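Local coordinates for Exo-poly-alpha-D-galacturonosidase (Thermotoga maritima, PDB 3JUR), which probably hydrolyses polygalacturonate, the pectin backbone of plant cell walls, as a hyperthermoactive, exo-acting glycosidase of family 28, at residues 303-314 and 334-342. Sequence-based numbering, arbitrary orientation.
Sequences SEMSGGVRNVVA and RGGYMENIF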
ATOM      1  N   SER D 303      34.619   6.864   8.977  1.00 22.83           N
ATOM      2  CA  SER D 303      35.289   6.058   7.947  1.00 22.51           C
ATOM      3  C   SER D 303      36.578   5.413   8.449  1.00 22.64           C
ATOM      4  O   SER D 303      37.142   4.536   7.795  1.00 22.31           O
ATOM      5  CB  SER D 303      35.619   6.926   6.740  1.00 22.10           C
ATOM      6  OG  SER D 303      36.725   7.775   7.023  1.00 22.70           O
ATOM      7  N   GLU D 304      37.052   5.873   9.602  1.00 22.77           N
ATOM      8  CA  GLU D 304      38.262   5.327  10.190  1.00 23.03           C
ATOM      9  C   GLU D 304      37.893   4.051  10.943  1.00 23.04           C
ATOM     10  O   GLU D 304      37.721   4.064  12.153  1.00 22.90           O
ATOM     11  CB  GLU D 304      38.932   6.347  11.111  1.00 23.07           C
ATOM     12  CG  GLU D 304      39.252   7.691  10.437  1.00 23.56           C
ATOM     13  CD  GLU D 304      38.188   8.761  10.672  1.00 24.10           C
ATOM     14  OE1 GLU D 304      36.991   8.426  10.807  1.00 25.00           O
ATOM     15  OE2 GLU D 304      38.555   9.950  10.726  1.00 24.85           O
ATOM     16  N   MET D 305      37.770   2.951  10.206  1.00 22.74           N
ATOM     17  CA  MET D 305      37.380   1.673  10.790  1.00 22.82           C
ATOM     18  C   MET D 305      38.387   0.572  10.436  1.00 22.65           C
ATOM     19  O   MET D 305      38.046  -0.617  10.428  1.00 22.45           O
ATOM     20  CB  MET D 305      35.947   1.292  10.364  1.00 22.95           C
ATOM     21  CG  MET D 305      35.604   1.572   8.892  1.00 23.37           C
ATOM     22  SD  MET D 305      36.807   0.896   7.726  1.00 22.23           S
ATOM     23  CE  MET D 305      36.219  -0.790   7.618  1.00 20.56           C
ATOM     24  N   SER D 306      39.630   0.977  10.164  1.00 22.31           N
ATOM     25  CA  SER D 306      40.680   0.057   9.706  1.00 22.49           C
ATOM     26  C   SER D 306      41.039  -1.030  10.724  1.00 22.41           C
ATOM     27  O   SER D 306      41.598  -2.061  10.361  1.00 22.29           O
ATOM     28  CB  SER D 306      41.940   0.837   9.319  1.00 22.70           C
ATOM     29  OG  SER D 306      41.672   1.721   8.243  1.00 23.05           O
ATOM     30  N   GLY D 307      40.732  -0.785  11.995  1.00 22.53           N
ATOM     31  CA  GLY D 307      40.946  -1.775  13.047  1.00 22.71           C
ATOM     32  C   GLY D 307      39.782  -2.741  13.178  1.00 23.01           C
ATOM     33  O   GLY D 307      39.881  -3.748  13.882  1.00 23.15           O
ATOM     34  N   GLY D 308      38.682  -2.438  12.488  1.00 23.15           N
ATOM     35  CA  GLY D 308      37.463  -3.235  12.568  1.00 23.57           C
ATOM     36  C   GLY D 308      36.428  -2.608  13.488  1.00 24.03           C
ATOM     37  O   GLY D 308      36.774  -1.917  14.453  1.00 24.18           O
ATOM     38  N   VAL D 309      35.156  -2.818  13.159  1.00 24.33           N
ATOM     39  CA  VAL D 309      34.028  -2.480  14.032  1.00 24.22           C
ATOM     40  C   VAL D 309      33.054  -3.655  13.975  1.00 24.50           C
ATOM     41  O   VAL D 309      32.634  -4.076  12.889  1.00 24.46           O
ATOM     42  CB  VAL D 309      33.312  -1.160  13.617  1.00 24.29           C
ATOM     43  CG1 VAL D 309      32.128  -0.858  14.551  1.00 24.04           C
ATOM     44  CG2 VAL D 309      34.292   0.036  13.591  1.00 23.71           C
ATOM     45  N   ARG D 310      32.709  -4.199  15.137  1.00 24.65           N
ATOM     46  CA  ARG D 310      31.782  -5.334  15.197  1.00 25.22           C
ATOM     47  C   ARG D 310      30.937  -5.269  16.461  1.00 25.11           C
ATOM     48  O   ARG D 310      31.328  -4.614  17.430  1.00 25.02           O
ATOM     49  CB  ARG D 310      32.539  -6.673  15.134  1.00 25.52           C
ATOM     50  CG  ARG D 310      33.627  -6.827  16.180  1.00 26.93           C
ATOM     51  CD  ARG D 310      33.797  -8.273  16.618  1.00 31.49           C
ATOM     52  NE  ARG D 310      34.806  -8.983  15.841  1.00 34.07           N
ATOM     53  CZ  ARG D 310      35.932  -9.492  16.341  1.00 35.36           C
ATOM     54  NH1 ARG D 310      36.220  -9.385  17.635  1.00 36.71           N
ATOM     55  NH2 ARG D 310      36.779 -10.119  15.541  1.00 35.29           N
ATOM     56  N   ASN D 311      29.792  -5.949  16.441  1.00 24.57           N
ATOM     57  CA  ASN D 311      28.912  -6.080  17.607  1.00 24.64           C
ATOM     58  C   ASN D 311      28.514  -4.746  18.224  1.00 24.58           C
ATOM     59  O   ASN D 311      28.867  -4.418  19.362  1.00 24.75           O
ATOM     60  CB  ASN D 311      29.513  -7.034  18.641  1.00 24.33           C
ATOM     61  CG  ASN D 311      29.733  -8.416  18.074  1.00 24.88           C
ATOM     62  OD1 ASN D 311      28.896  -8.928  17.328  1.00 24.66           O
ATOM     63  ND2 ASN D 311      30.867  -9.023  18.410  1.00 24.38           N
ATOM     64  N   VAL D 312      27.787  -3.972  17.433  1.00 24.61           N
ATOM     65  CA  VAL D 312      27.267  -2.697  17.868  1.00 24.40           C
ATOM     66  C   VAL D 312      25.755  -2.794  17.811  1.00 24.46           C
ATOM     67  O   VAL D 312      25.193  -3.190  16.781  1.00 24.70           O
ATOM     68  CB  VAL D 312      27.746  -1.557  16.950  1.00 24.50           C
ATOM     69  CG1 VAL D 312      27.055  -0.247  17.317  1.00 24.63           C
ATOM     70  CG2 VAL D 312      29.264  -1.402  17.034  1.00 24.01           C
ATOM     71  N   VAL D 313      25.106  -2.458  18.923  1.00 23.69           N
ATOM     72  CA  VAL D 313      23.656  -2.420  18.992  1.00 23.27           C
ATOM     73  C   VAL D 313      23.207  -0.994  19.297  1.00 23.13           C
ATOM     74  O   VAL D 313      23.610  -0.405  20.311  1.00 22.92           O
ATOM     75  CB  VAL D 313      23.091  -3.381  20.073  1.00 23.33           C
ATOM     76  CG1 VAL D 313      21.574  -3.256  20.169  1.00 23.23           C
ATOM     77  CG2 VAL D 313      23.494  -4.838  19.798  1.00 23.89           C
ATOM     78  N   ALA D 314      22.374  -0.454  18.410  1.00 22.51           N
ATOM     79  CA  ALA D 314      21.715   0.831  18.617  1.00 22.29           C
ATOM     80  C   ALA D 314      20.214   0.580  18.695  1.00 22.25           C
ATOM     81  O   ALA D 314      19.575   0.257  17.685  1.00 22.08           O
ATOM     82  CB  ALA D 314      22.045   1.808  17.490  1.00 21.83           C
ATOM     83  N   ARG D 334      41.163   1.610   3.405  1.00 22.08           N
ATOM     84  CA  ARG D 334      40.930   1.352   4.832  1.00 21.68           C
ATOM     85  C   ARG D 334      41.201  -0.069   5.303  1.00 21.63           C
ATOM     86  O   ARG D 334      41.648  -0.265   6.430  1.00 21.40           O
ATOM     87  CB  ARG D 334      39.496   1.719   5.239  1.00 21.89           C
ATOM     88  CG  ARG D 334      39.134   3.186   5.149  1.00 21.24           C
ATOM     89  CD  ARG D 334      39.756   4.027   6.262  1.00 21.33           C
ATOM     90  NE  ARG D 334      39.210   5.378   6.198  1.00 21.63           N
ATOM     91  CZ  ARG D 334      39.636   6.327   5.365  1.00 21.83           C
ATOM     92  NH1 ARG D 334      40.652   6.100   4.534  1.00 20.96           N
ATOM     93  NH2 ARG D 334      39.045   7.513   5.368  1.00 21.04           N
ATOM     94  N   GLY D 335      40.893  -1.058   4.470  1.00 21.45           N
ATOM     95  CA  GLY D 335      40.868  -2.449   4.926  1.00 21.95           C
ATOM     96  C   GLY D 335      39.907  -2.575   6.096  1.00 22.30           C
ATOM     97  O   GLY D 335      38.917  -1.840   6.171  1.00 22.48           O
ATOM     98  N   GLY D 336      40.206  -3.495   7.012  1.00 22.50           N
ATOM     99  CA  GLY D 336      39.373  -3.727   8.189  1.00 22.65           C
ATOM    100  C   GLY D 336      37.998  -4.263   7.844  1.00 23.01           C
ATOM    101  O   GLY D 336      37.792  -4.837   6.763  1.00 23.20           O
ATOM    102  N   TYR D 337      37.055  -4.075   8.766  1.00 22.98           N
ATOM    103  CA  TYR D 337      35.693  -4.582   8.604  1.00 23.05           C
ATOM    104  C   TYR D 337      34.668  -3.739   9.362  1.00 23.06           C
ATOM    105  O   TYR D 337      35.009  -3.014  10.299  1.00 23.18           O
ATOM    106  CB  TYR D 337      35.598  -6.057   9.040  1.00 23.03           C
ATOM    107  CG  TYR D 337      36.032  -6.310  10.470  1.00 23.69           C
ATOM    108  CD1 TYR D 337      35.134  -6.145  11.531  1.00 23.76           C
ATOM    109  CD2 TYR D 337      37.341  -6.707  10.764  1.00 24.36           C
ATOM    110  CE1 TYR D 337      35.525  -6.370  12.847  1.00 24.86           C
ATOM    111  CE2 TYR D 337      37.743  -6.931  12.087  1.00 25.64           C
ATOM    112  CZ  TYR D 337      36.821  -6.760  13.120  1.00 25.69           C
ATOM    113  OH  TYR D 337      37.192  -6.974  14.428  1.00 27.91           O
ATOM    114  N   MET D 338      33.418  -3.823   8.920  1.00 23.04           N
ATOM    115  CA  MET D 338      32.256  -3.392   9.686  1.00 23.13           C
ATOM    116  C   MET D 338      31.268  -4.535   9.576  1.00 23.23           C
ATOM    117  O   MET D 338      30.896  -4.934   8.467  1.00 23.29           O
ATOM    118  CB  MET D 338      31.655  -2.090   9.126  1.00 23.27           C
ATOM    119  CG  MET D 338      32.621  -0.909   9.151  1.00 23.63           C
ATOM    120  SD  MET D 338      31.933   0.627   8.511  1.00 24.23           S
ATOM    121  CE  MET D 338      31.940   0.291   6.758  1.00 21.95           C
ATOM    122  N   GLU D 339      30.878  -5.098  10.717  1.00 23.24           N
ATOM    123  CA  GLU D 339      30.002  -6.273  10.720  1.00 23.76           C
ATOM    124  C   GLU D 339      29.263  -6.463  12.038  1.00 23.30           C
ATOM    125  O   GLU D 339      29.735  -6.022  13.086  1.00 22.96           O
ATOM    126  CB  GLU D 339      30.777  -7.549  10.361  1.00 24.30           C
ATOM    127  CG  GLU D 339      31.859  -7.951  11.337  1.00 26.27           C
ATOM    128  CD  GLU D 339      32.523  -9.265  10.953  1.00 29.68           C
ATOM    129  OE1 GLU D 339      32.576  -9.582   9.744  1.00 30.28           O
ATOM    130  OE2 GLU D 339      32.999  -9.980  11.862  1.00 31.11           O
ATOM    131  N   ASN D 340      28.117  -7.138  11.971  1.00 22.53           N
ATOM    132  CA  ASN D 340      27.252  -7.332  13.126  1.00 22.71           C
ATOM    133  C   ASN D 340      26.861  -5.994  13.746  1.00 22.45           C
ATOM    134  O   ASN D 340      27.149  -5.722  14.923  1.00 22.58           O
ATOM    135  CB  ASN D 340      27.899  -8.268  14.160  1.00 22.72           C
ATOM    136  CG  ASN D 340      27.451  -9.708  14.010  1.00 23.66           C
ATOM    137  OD1 ASN D 340      26.690 -10.049  13.102  1.00 23.82           O
ATOM    138  ND2 ASN D 340      27.905 -10.563  14.923  1.00 24.63           N
ATOM    139  N   ILE D 341      26.245  -5.149  12.923  1.00 21.94           N
ATOM    140  CA  ILE D 341      25.744  -3.853  13.352  1.00 21.64           C
ATOM    141  C   ILE D 341      24.221  -3.972  13.405  1.00 21.70           C
ATOM    142  O   ILE D 341      23.584  -4.359  12.412  1.00 21.13           O
ATOM    143  CB  ILE D 341      26.171  -2.700  12.379  1.00 21.94           C
ATOM    144  CG1 ILE D 341      27.663  -2.788  12.018  1.00 21.10           C
ATOM    145  CG2 ILE D 341      25.819  -1.313  12.974  1.00 21.82           C
ATOM    146  CD1 ILE D 341      28.647  -2.634  13.206  1.00 19.29           C
ATOM    147  N   PHE D 342      23.650  -3.658  14.566  1.00 21.34           N
ATOM    148  CA  PHE D 342      22.229  -3.851  14.813  1.00 21.81           C
ATOM    149  C   PHE D 342      21.550  -2.530  15.123  1.00 21.99           C
ATOM    150  O   PHE D 342      21.875  -1.877  16.110  1.00 22.26           O
ATOM    151  CB  PHE D 342      22.015  -4.841  15.970  1.00 21.97           C
ATOM    152  CG  PHE D 342      22.522  -6.218  15.683  1.00 23.04           C
ATOM    153  CD1 PHE D 342      21.669  -7.196  15.193  1.00 23.55           C
ATOM    154  CD2 PHE D 342      23.861  -6.533  15.886  1.00 24.16           C
ATOM    155  CE1 PHE D 342      22.136  -8.476  14.921  1.00 24.87           C
ATOM    156  CE2 PHE D 342      24.343  -7.811  15.605  1.00 25.16           C
ATOM    157  CZ  PHE D 342      23.482  -8.782  15.126  1.00 24.35           C
TER
HETATM  158  O   HOH W   1      35.510  -9.923  12.679  1.00 44.11           O
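The Tyr337 ring lies flat over Gly308, whose CA stands 3.5 Å from the ring centroid, almost on the normal, so that the ring face sits directly on the glycine backbone. With CG between its backbone N and carbonyl carbon (chi1 57°), Tyr337 leans across to the neighbouring strand, and the Arg310 guanidinium lies with one face over its OH, the two planes 20° apart. A water accepts from Arg310 NH2 (3.1 Å) and donates to Glu339 OE2 (2.6 Å), linking charges that also form salt bridges to Glu281 and Arg374 on the flanking strands. Asn311 and Asn340 run side by side, ND2 of Asn340 giving 3.1 Å to OD1 of Asn311; both backbones adopt left-handed angles, turning the chain at the same level. On the interior face, Ile341 CD1 packs against both Val309 CG1 and Val312 CB. Before the strands, Arg334 grips Ser303 side-on, NE to the carbonyl O (2.7 Å) and NH2 to OG (2.9 Å), while Ser306 OG donates in plane to Arg334 O (2.7 Å). Parallel strands 9° apart, in register and with an asparagine pair at the bend, are characteristic of successive coils of the right-handed parallel beta-helix of family 28.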